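Local coordinates for protein endo-beta-1,2-glucanase (Talaromyces funiculosus, PDB 6IMU) that hydrolyses internal beta-1,2-glucosidic linkages of beta-1,2-glucans, as an endo-acting glycoside hydrolase carrying N-linked sugar, at residues 300-305 with 344-349; 360-365 with 375-380. All blocks are in the same frame, centred on the assembly; numbering follows the deposited sequence.

Interaction 1 of 2, residues 300-305 with 344-349; sequences WFSSHE and FASINN. With NAG (2-acetamido-2-deoxy-beta-D-glucopyranose), chain E.
Ser-302 and Ala-345 bring the two backbones to 4.2 Å between their CA atoms, where the loop 300-305, turning into a 3-10 segment at Ser-303, meets the residues that lead into strand 347-352. The hydroxyl of Ser-302 makes the one full-strength direct hydrogen bond between the segments. With OG anti to the backbone N (chi1 157°), it is held beside its own carbonyl carbon and accepts the N-H of Ser-346 over 3.1 Å from N to OG, nearly straight at 163°. The same oxygen takes the N-H of His-304, closing an ST turn, so one small side chain serves both the start of the 3-10 segment and segment 344-349. Ala-345 suits this close passage because its lone methyl fits beside Ser-302 OG, with CB 3.6 Å away. A weak bond from Ser-303 N to Phe-344 O lies next to it, and a water donates to both Phe-301 O and Phe-344 O, each at 2.8 Å. Ser-346 OG comes obliquely to the Trp-300 ring, 3.8 Å from CZ3, while its polar partner is Ser-363 O. Within the loop, Glu-305 OE2 receives the N-H of Trp-300 at 2.7 Å (N to OE2), on the syn side of the carboxylate and 24° out of its plane. Were Ser-302 replaced by an alanine, the N-H groups of Ser-346 and His-304 would probably lose the acceptor they share, and the turn could move away from Ala-345 and Ser-346. At the far end, Asn-349 ND2 is joined covalently to C1 of an N-acetylglucosamine. Backbone N-H and C=O groups are thus met by the Ser-302 hydroxyl, the Glu-305 carboxylate and a water, which implies a junction fixed more by directional bonds than by apolar packing.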
ATOM      1  N   TRP A 300      13.724  -4.662   5.075  1.00 23.92           N
ATOM      2  CA  TRP A 300      13.809  -6.128   4.870  1.00 23.74           C
ATOM      3  C   TRP A 300      13.944  -6.465   3.377  1.00 23.33           C
ATOM      4  O   TRP A 300      14.234  -7.607   3.019  1.00 24.45           O
ATOM      5  CB  TRP A 300      12.590  -6.843   5.464  1.00 22.72           C
ATOM      6  CG  TRP A 300      12.374  -6.593   6.924  1.00 22.48           C
ATOM      7  CD1 TRP A 300      13.102  -7.100   7.960  1.00 22.12           C
ATOM      8  CD2 TRP A 300      11.338  -5.791   7.513  1.00 22.49           C
ATOM      9  NE1 TRP A 300      12.604  -6.650   9.150  1.00 23.09           N
ATOM     10  CE2 TRP A 300      11.520  -5.850   8.910  1.00 23.04           C
ATOM     11  CE3 TRP A 300      10.291  -5.016   7.000  1.00 23.14           C
ATOM     12  CZ2 TRP A 300      10.683  -5.176   9.797  1.00 22.86           C
ATOM     13  CZ3 TRP A 300       9.465  -4.347   7.880  1.00 23.52           C
ATOM     14  CH2 TRP A 300       9.658  -4.434   9.258  1.00 23.38           C
ATOM     15  N   PHE A 301      13.740  -5.458   2.518  1.00 23.71           N
ATOM     16  CA  PHE A 301      13.438  -5.642   1.090  1.00 22.52           C
ATOM     17  C   PHE A 301      12.123  -6.418   0.948  1.00 21.90           C
ATOM     18  O   PHE A 301      11.949  -7.209   0.025  1.00 20.63           O
ATOM     19  CB  PHE A 301      14.604  -6.306   0.351  1.00 23.18           C
ATOM     20  CG  PHE A 301      14.809  -5.776  -1.043  1.00 23.76           C
ATOM     21  CD1 PHE A 301      14.147  -6.342  -2.119  1.00 24.65           C
ATOM     22  CD2 PHE A 301      15.634  -4.681  -1.270  1.00 24.17           C
ATOM     23  CE1 PHE A 301      14.320  -5.838  -3.397  1.00 25.08           C
ATOM     24  CE2 PHE A 301      15.803  -4.178  -2.550  1.00 24.28           C
ATOM     25  CZ  PHE A 301      15.149  -4.759  -3.609  1.00 24.98           C
ATOM     26  N   SER A 302      11.206  -6.176   1.889  1.00 20.92           N
ATOM     27  CA  SER A 302       9.793  -6.468   1.715  1.00 21.14           C
ATOM     28  C   SER A 302       9.234  -5.563   0.611  1.00 21.17           C
ATOM     29  O   SER A 302       9.559  -4.375   0.556  1.00 22.38           O
ATOM     30  CB  SER A 302       9.033  -6.269   3.004  1.00 21.13           C
ATOM     31  OG  SER A 302       7.651  -6.039   2.755  1.00 21.59           O
ATOM     32  N   SER A 303       8.369  -6.126  -0.238  1.00 19.91           N
ATOM     33  CA  SER A 303       7.743  -5.388  -1.344  1.00 19.95           C
ATOM     34  C   SER A 303       7.025  -4.117  -0.851  1.00 19.63           C
ATOM     35  O   SER A 303       7.031  -3.100  -1.551  1.00 19.37           O
ATOM     36  CB  SER A 303       6.793  -6.266  -2.102  1.00 19.77           C
ATOM     37  OG  SER A 303       7.489  -7.312  -2.755  1.00 20.09           O
ATOM     38  N   HIS A 304       6.409  -4.202   0.336  0.50 19.20           N
ATOM     39  CA  HIS A 304       5.637  -3.127   0.955  0.50 19.61           C
ATOM     40  C   HIS A 304       6.426  -1.807   0.970  0.50 19.81           C
ATOM     41  O   HIS A 304       5.835  -0.733   0.807  0.50 19.34           O
ATOM     42  CB  HIS A 304       5.220  -3.545   2.373  0.50 19.81           C
ATOM     43  CG  HIS A 304       4.016  -2.831   2.886  0.50 19.69           C
ATOM     44  ND1 HIS A 304       4.045  -1.492   3.216  0.50 19.86           N
ATOM     45  CD2 HIS A 304       2.760  -3.261   3.146  0.50 19.60           C
ATOM     46  CE1 HIS A 304       2.855  -1.123   3.642  0.50 19.68           C
ATOM     47  NE2 HIS A 304       2.050  -2.192   3.612  0.50 19.58           N
ATOM     48  N   GLU A 305       7.753  -1.906   1.139  1.00 19.55           N
ATOM     49  CA  GLU A 305       8.650  -0.753   1.316  1.00 20.31           C
ATOM     50  C   GLU A 305       8.657   0.181   0.094  1.00 19.97           C
ATOM     51  O   GLU A 305       9.085   1.322   0.206  1.00 19.82           O
ATOM     52  CB  GLU A 305      10.078  -1.248   1.586  1.00 20.11           C
ATOM     53  CG  GLU A 305      10.216  -1.993   2.901  1.00 21.42           C
ATOM     54  CD  GLU A 305      11.451  -2.873   3.045  1.00 21.60           C
ATOM     55  OE1 GLU A 305      12.450  -2.630   2.323  1.00 20.91           O
ATOM     56  OE2 GLU A 305      11.411  -3.805   3.890  1.00 20.82           O
ATOM     57  N   PHE A 344       8.306 -12.206  -1.264  1.00 22.30           N
ATOM     58  CA  PHE A 344       8.209 -11.945   0.168  1.00 22.07           C
ATOM     59  C   PHE A 344       7.788 -10.500   0.450  1.00 22.19           C
ATOM     60  O   PHE A 344       8.240  -9.558  -0.202  1.00 22.44           O
ATOM     61  CB  PHE A 344       9.548 -12.242   0.846  1.00 21.94           C
ATOM     62  CG  PHE A 344       9.913 -13.701   0.874  1.00 22.43           C
ATOM     63  CD1 PHE A 344       9.215 -14.588   1.684  1.00 22.49           C
ATOM     64  CD2 PHE A 344      10.930 -14.197   0.075  1.00 22.86           C
ATOM     65  CE1 PHE A 344       9.536 -15.937   1.705  1.00 22.64           C
ATOM     66  CE2 PHE A 344      11.243 -15.549   0.088  1.00 23.92           C
ATOM     67  CZ  PHE A 344      10.546 -16.414   0.907  1.00 22.82           C
ATOM     68  N   ALA A 345       6.935 -10.358   1.467  1.00 22.27           N
ATOM     69  CA  ALA A 345       6.541  -9.077   2.004  1.00 22.65           C
ATOM     70  C   ALA A 345       5.942  -9.290   3.397  1.00 22.94           C
ATOM     71  O   ALA A 345       5.456 -10.376   3.707  1.00 25.33           O
ATOM     72  CB  ALA A 345       5.563  -8.408   1.066  1.00 22.65           C
ATOM     73  N   SER A 346       5.974  -8.231   4.211  1.00 21.37           N
ATOM     74  CA  SER A 346       5.321  -8.199   5.509  1.00 20.67           C
ATOM     75  C   SER A 346       3.861  -8.635   5.347  1.00 20.97           C
ATOM     76  O   SER A 346       3.145  -8.131   4.474  1.00 19.84           O
ATOM     77  CB  SER A 346       5.421  -6.829   6.127  1.00 20.59           C
ATOM     78  OG  SER A 346       6.773  -6.405   6.201  1.00 20.09           O
ATOM     79  N   ILE A 347       3.425  -9.567   6.198  1.00 20.26           N
ATOM     80  CA  ILE A 347       2.198 -10.302   5.955  1.00 20.14           C
ATOM     81  C   ILE A 347       1.752 -11.008   7.243  1.00 20.40           C
ATOM     82  O   ILE A 347       2.574 -11.354   8.101  1.00 20.01           O
ATOM     83  CB  ILE A 347       2.411 -11.308   4.803  1.00 19.79           C
ATOM     84  CG1 ILE A 347       1.087 -11.799   4.217  1.00 19.55           C
ATOM     85  CG2 ILE A 347       3.294 -12.468   5.248  1.00 19.43           C
ATOM     86  CD1 ILE A 347       0.333 -10.752   3.432  1.00 20.04           C
ATOM     87  N   ASN A 348       0.441 -11.241   7.338  1.00 20.35           N
ATOM     88  CA  ASN A 348      -0.121 -12.091   8.374  1.00 21.27           C
ATOM     89  C   ASN A 348       0.363 -13.529   8.162  1.00 21.24           C
ATOM     90  O   ASN A 348       0.514 -13.991   7.024  1.00 19.98           O
ATOM     91  CB  ASN A 348      -1.648 -12.008   8.419  1.00 20.96           C
ATOM     92  CG  ASN A 348      -2.128 -10.778   9.156  1.00 21.05           C
ATOM     93  OD1 ASN A 348      -2.135 -10.769  10.380  1.00 22.50           O
ATOM     94  ND2 ASN A 348      -2.523  -9.747   8.427  1.00 20.37           N
ATOM     95  N   ASN A 349       0.612 -14.207   9.287  1.00 22.34           N
ATOM     96  CA  ASN A 349       1.022 -15.601   9.344  1.00 23.62           C
ATOM     97  C   ASN A 349      -0.208 -16.483   9.105  1.00 23.39           C
ATOM     98  O   ASN A 349      -1.332 -15.981   9.019  1.00 22.74           O
ATOM     99  CB  ASN A 349       1.658 -15.920  10.701  1.00 25.25           C
ATOM    100  CG  ASN A 349       2.644 -17.070  10.662  1.00 26.04           C
ATOM    101  OD1 ASN A 349       2.723 -17.803   9.681  1.00 24.19           O
ATOM    102  ND2 ASN A 349       3.400 -17.221  11.740  1.00 28.84           N
TER
HETATM  103  C1  NAG E 603       4.413 -18.228  11.931  1.00 29.38           C
HETATM  104  C2  NAG E 603       5.285 -17.815  13.107  1.00 30.21           C
HETATM  105  C3  NAG E 603       6.403 -18.833  13.293  1.00 30.54           C
HETATM  106  C4  NAG E 603       5.816 -20.217  13.537  1.00 31.63           C
HETATM  107  C5  NAG E 603       4.864 -20.551  12.396  1.00 31.73           C
HETATM  108  C6  NAG E 603       4.161 -21.881  12.635  1.00 31.79           C
HETATM  109  C7  NAG E 603       5.293 -15.354  13.428  1.00 29.08           C
HETATM  110  C8  NAG E 603       6.132 -14.113  13.271  1.00 28.63           C
HETATM  111  N2  NAG E 603       5.849 -16.471  12.958  1.00 30.23           N
HETATM  112  O3  NAG E 603       7.208 -18.427  14.400  1.00 31.49           O
HETATM  113  O4  NAG E 603       6.859 -21.210  13.638  1.00 33.81           O
HETATM  114  O5  NAG E 603       3.873 -19.526  12.224  1.00 30.21           O
HETATM  115  O6  NAG E 603       3.271 -22.077  11.528  1.00 32.78           O
HETATM  116  O7  NAG E 603       4.201 -15.333  13.983  1.00 29.25           O
HETATM  117  O   HOH W   1      10.588  -9.037  -1.658  1.00 22.21           O

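Interaction 2 of 2, residues 360-365 with 375-380; sequences GYISNA and IQELDV. With NAG (2-acetamido-2-deoxy-beta-D-glucopyranose), chain E.
Asn-364 and Gln-376 lie 5.0 Å apart at their CA atoms, and Ala-365 and Glu-377 follow at 5.4 Å, joined through the backbone by Glu-377 N donating to Asn-364 O. The side chain of Asn-364 adds a second bond: ND2 gives an N-H to Ile-375 O at 2.9 Å and 164°, the acceptor lying close to the amide plane while the donor stands above the plane of the carbonyl. Its CG sits between the backbone N and the carbonyl carbon (chi1 57°), which turns the short amide to Ile-375. Asn-364 is also the centre of an inverse gamma turn, the tight bend by which the chain leaves strand 357-362, the second arm of a beta hairpin with strand 347-352. From the next segment Glu-377 reaches back fully extended, crossing Ile-362 at about a right angle. Its OE1 accepts the N-H of N2 of the N-acetylglucosamine, 2.9 Å from N2 to OE1, a carboxylate being well suited to holding the sugar's acetamido group. Ile-362 lines this link: CG1 touches the acetamido methyl C8 at 3.8 Å, and CD1 presses on Val-380 CG2 at 3.5 Å, closer than usual for two methyl groups. Asp-379 OD1 is only 2.6 Å from Glu-377 OE2, so one acid probably carries a proton, while Asp-379 OD2 forms a salt bridge with Arg-421.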
ATOM      1  N   GLY A 360       0.007 -15.017  14.092  1.00 31.73           N
ATOM      2  CA  GLY A 360       0.800 -13.797  14.299  1.00 30.17           C
ATOM      3  C   GLY A 360       1.007 -13.037  12.998  1.00 29.06           C
ATOM      4  O   GLY A 360       0.421 -13.384  11.973  1.00 29.09           O
ATOM      5  N   TYR A 361       1.825 -11.982  13.055  1.00 27.83           N
ATOM      6  CA  TYR A 361       2.172 -11.167  11.883  1.00 26.74           C
ATOM      7  C   TYR A 361       3.680 -11.265  11.628  1.00 25.32           C
ATOM      8  O   TYR A 361       4.474 -11.162  12.553  1.00 24.34           O
ATOM      9  CB  TYR A 361       1.728  -9.718  12.081  1.00 26.06           C
ATOM     10  CG  TYR A 361       1.883  -8.852  10.859  1.00 25.90           C
ATOM     11  CD1 TYR A 361       0.878  -8.769   9.905  1.00 25.98           C
ATOM     12  CD2 TYR A 361       3.044  -8.124  10.650  1.00 25.28           C
ATOM     13  CE1 TYR A 361       1.021  -7.978   8.775  1.00 25.78           C
ATOM     14  CE2 TYR A 361       3.204  -7.331   9.529  1.00 25.57           C
ATOM     15  CZ  TYR A 361       2.188  -7.254   8.590  1.00 25.94           C
ATOM     16  OH  TYR A 361       2.347  -6.472   7.486  1.00 24.71           O
ATOM     17  N   ILE A 362       4.050 -11.506  10.364  1.00 26.14           N
ATOM     18  CA  ILE A 362       5.447 -11.604   9.930  1.00 25.99           C
ATOM     19  C   ILE A 362       5.828 -10.298   9.227  1.00 25.35           C
ATOM     20  O   ILE A 362       5.524 -10.125   8.059  1.00 26.13           O
ATOM     21  CB  ILE A 362       5.687 -12.821   9.010  1.00 25.74           C
ATOM     22  CG1 ILE A 362       5.163 -14.126   9.616  1.00 26.10           C
ATOM     23  CG2 ILE A 362       7.166 -12.931   8.665  1.00 25.05           C
ATOM     24  CD1 ILE A 362       4.942 -15.230   8.601  1.00 26.09           C
ATOM     25  N   SER A 363       6.502  -9.404   9.961  1.00 25.07           N
ATOM     26  CA  SER A 363       7.022  -8.149   9.424  1.00 24.96           C
ATOM     27  C   SER A 363       8.265  -8.399   8.561  1.00 24.10           C
ATOM     28  O   SER A 363       8.410  -7.782   7.494  1.00 23.52           O
ATOM     29  CB  SER A 363       7.343  -7.173  10.534  1.00 25.47           C
ATOM     30  OG  SER A 363       6.161  -6.768  11.208  1.00 25.68           O
ATOM     31  N   ASN A 364       9.151  -9.291   9.037  1.00 23.80           N
ATOM     32  CA  ASN A 364      10.542  -9.375   8.572  1.00 23.79           C
ATOM     33  C   ASN A 364      10.687 -10.423   7.453  1.00 24.39           C
ATOM     34  O   ASN A 364      11.510 -11.348   7.539  1.00 23.01           O
ATOM     35  CB  ASN A 364      11.519  -9.629   9.729  1.00 24.26           C
ATOM     36  CG  ASN A 364      11.212 -10.877  10.531  1.00 24.40           C
ATOM     37  OD1 ASN A 364      10.056 -11.282  10.647  1.00 23.95           O
ATOM     38  ND2 ASN A 364      12.243 -11.490  11.088  1.00 23.79           N
ATOM     39  N   ALA A 365       9.912 -10.252   6.374  1.00 23.44           N
ATOM     40  CA  ALA A 365       9.944 -11.150   5.222  1.00 23.50           C
ATOM     41  C   ALA A 365      10.348 -10.355   3.978  1.00 24.08           C
ATOM     42  O   ALA A 365       9.571  -9.495   3.509  1.00 24.93           O
ATOM     43  CB  ALA A 365       8.597 -11.806   5.040  1.00 24.11           C
ATOM     44  N   ILE A 375      17.913 -10.524   9.822  1.00 30.44           N
ATOM     45  CA  ILE A 375      17.214 -11.590  10.541  1.00 30.02           C
ATOM     46  C   ILE A 375      15.770 -11.641  10.033  1.00 29.40           C
ATOM     47  O   ILE A 375      14.972 -10.768  10.340  1.00 28.88           O
ATOM     48  CB  ILE A 375      17.286 -11.381  12.064  1.00 31.33           C
ATOM     49  CG1 ILE A 375      18.735 -11.313  12.562  1.00 31.72           C
ATOM     50  CG2 ILE A 375      16.479 -12.450  12.798  1.00 32.13           C
ATOM     51  CD1 ILE A 375      19.638 -12.398  12.016  1.00 32.40           C
ATOM     52  N   GLN A 376      15.458 -12.673   9.239  1.00 29.85           N
ATOM     53  CA  GLN A 376      14.205 -12.716   8.488  1.00 29.46           C
ATOM     54  C   GLN A 376      13.552 -14.097   8.597  1.00 28.30           C
ATOM     55  O   GLN A 376      14.234 -15.112   8.707  1.00 27.53           O
ATOM     56  CB  GLN A 376      14.467 -12.347   7.028  1.00 29.25           C
ATOM     57  CG  GLN A 376      14.917 -10.900   6.858  1.00 30.06           C
ATOM     58  CD  GLN A 376      14.721 -10.373   5.460  1.00 29.87           C
ATOM     59  OE1 GLN A 376      14.044 -10.982   4.636  1.00 28.33           O
ATOM     60  NE2 GLN A 376      15.298  -9.212   5.195  1.00 28.66           N
ATOM     61  N   GLU A 377      12.215 -14.087   8.554  1.00 27.59           N
ATOM     62  CA  GLU A 377      11.383 -15.277   8.420  1.00 27.01           C
ATOM     63  C   GLU A 377      10.901 -15.351   6.967  1.00 26.15           C
ATOM     64  O   GLU A 377      10.239 -14.406   6.477  1.00 25.78           O
ATOM     65  CB  GLU A 377      10.206 -15.220   9.399  1.00 26.14           C
ATOM     66  CG  GLU A 377       9.315 -16.440   9.312  1.00 26.72           C
ATOM     67  CD  GLU A 377       8.142 -16.510  10.278  1.00 26.75           C
ATOM     68  OE1 GLU A 377       8.147 -15.767  11.292  1.00 25.38           O
ATOM     69  OE2 GLU A 377       7.221 -17.323  10.017  1.00 25.84           O
ATOM     70  N   LEU A 378      11.227 -16.469   6.303  1.00 26.20           N
ATOM     71  CA  LEU A 378      11.032 -16.664   4.859  1.00 26.29           C
ATOM     72  C   LEU A 378      10.228 -17.946   4.565  1.00 25.51           C
ATOM     73  O   LEU A 378      10.361 -18.538   3.490  1.00 23.98           O
ATOM     74  CB  LEU A 378      12.413 -16.738   4.199  1.00 27.95           C
ATOM     75  CG  LEU A 378      13.265 -15.471   4.291  1.00 28.92           C
ATOM     76  CD1 LEU A 378      14.607 -15.681   3.601  1.00 28.76           C
ATOM     77  CD2 LEU A 378      12.535 -14.275   3.686  1.00 29.36           C
ATOM     78  N   ASP A 379       9.362 -18.357   5.493  1.00 25.37           N
ATOM     79  CA  ASP A 379       8.555 -19.564   5.297  1.00 26.19           C
ATOM     80  C   ASP A 379       7.186 -19.209   4.702  1.00 25.23           C
ATOM     81  O   ASP A 379       6.481 -20.118   4.283  1.00 26.03           O
ATOM     82  CB  ASP A 379       8.410 -20.383   6.585  1.00 26.63           C
ATOM     83  CG  ASP A 379       7.841 -19.625   7.769  1.00 28.37           C
ATOM     84  OD1 ASP A 379       7.674 -18.396   7.666  1.00 29.78           O
ATOM     85  OD2 ASP A 379       7.570 -20.274   8.795  1.00 31.97           O
ATOM     86  N   VAL A 380       6.821 -17.918   4.664  1.00 23.52           N
ATOM     87  CA  VAL A 380       5.484 -17.469   4.206  1.00 22.97           C
ATOM     88  C   VAL A 380       5.632 -16.472   3.047  1.00 22.54           C
ATOM     89  O   VAL A 380       6.359 -15.483   3.157  1.00 21.33           O
ATOM     90  CB  VAL A 380       4.669 -16.861   5.366  1.00 23.97           C
ATOM     91  CG1 VAL A 380       3.371 -16.217   4.886  1.00 24.23           C
ATOM     92  CG2 VAL A 380       4.382 -17.894   6.449  1.00 24.17           C
TER
HETATM   93  C1  NAG E 603       4.413 -18.228  11.931  1.00 29.38           C
HETATM   94  C2  NAG E 603       5.285 -17.815  13.107  1.00 30.21           C
HETATM   95  C3  NAG E 603       6.403 -18.833  13.293  1.00 30.54           C
HETATM   96  C4  NAG E 603       5.816 -20.217  13.537  1.00 31.63           C
HETATM   97  C5  NAG E 603       4.864 -20.551  12.396  1.00 31.73           C
HETATM   98  C6  NAG E 603       4.161 -21.881  12.635  1.00 31.79           C
HETATM   99  C7  NAG E 603       5.293 -15.354  13.428  1.00 29.08           C
HETATM  100  C8  NAG E 603       6.132 -14.113  13.271  1.00 28.63           C
HETATM  101  N2  NAG E 603       5.849 -16.471  12.958  1.00 30.23           N
HETATM  102  O3  NAG E 603       7.208 -18.427  14.400  1.00 31.49           O
HETATM  103  O4  NAG E 603       6.859 -21.210  13.638  1.00 33.81           O
HETATM  104  O5  NAG E 603       3.873 -19.526  12.224  1.00 30.21           O
HETATM  105  O6  NAG E 603       3.271 -22.077  11.528  1.00 32.78           O
HETATM  106  O7  NAG E 603       4.201 -15.333  13.983  1.00 29.25           O

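From the N terminus, the loop after strand 290-296 comes first; interaction 1 closes it onto the residues just ahead of strand 347-352, spanning helix 318-337. The chain then turns through the hairpin of strands 347-352 and 357-362, and interaction 2 closes the short loop that follows, ahead of strand 380-381. The two are in series, neither nested nor crossed, with centres about 8 Å apart. Bridging them, the hydroxyl of Ser-346 probably gives its proton to the carbonyl oxygen of Ser-363, Ile-347 O pairs with Ile-362 N, and Trp-300 packs on Asn-364. One sugar also unites them, attached within 344-349 and held from 375-380.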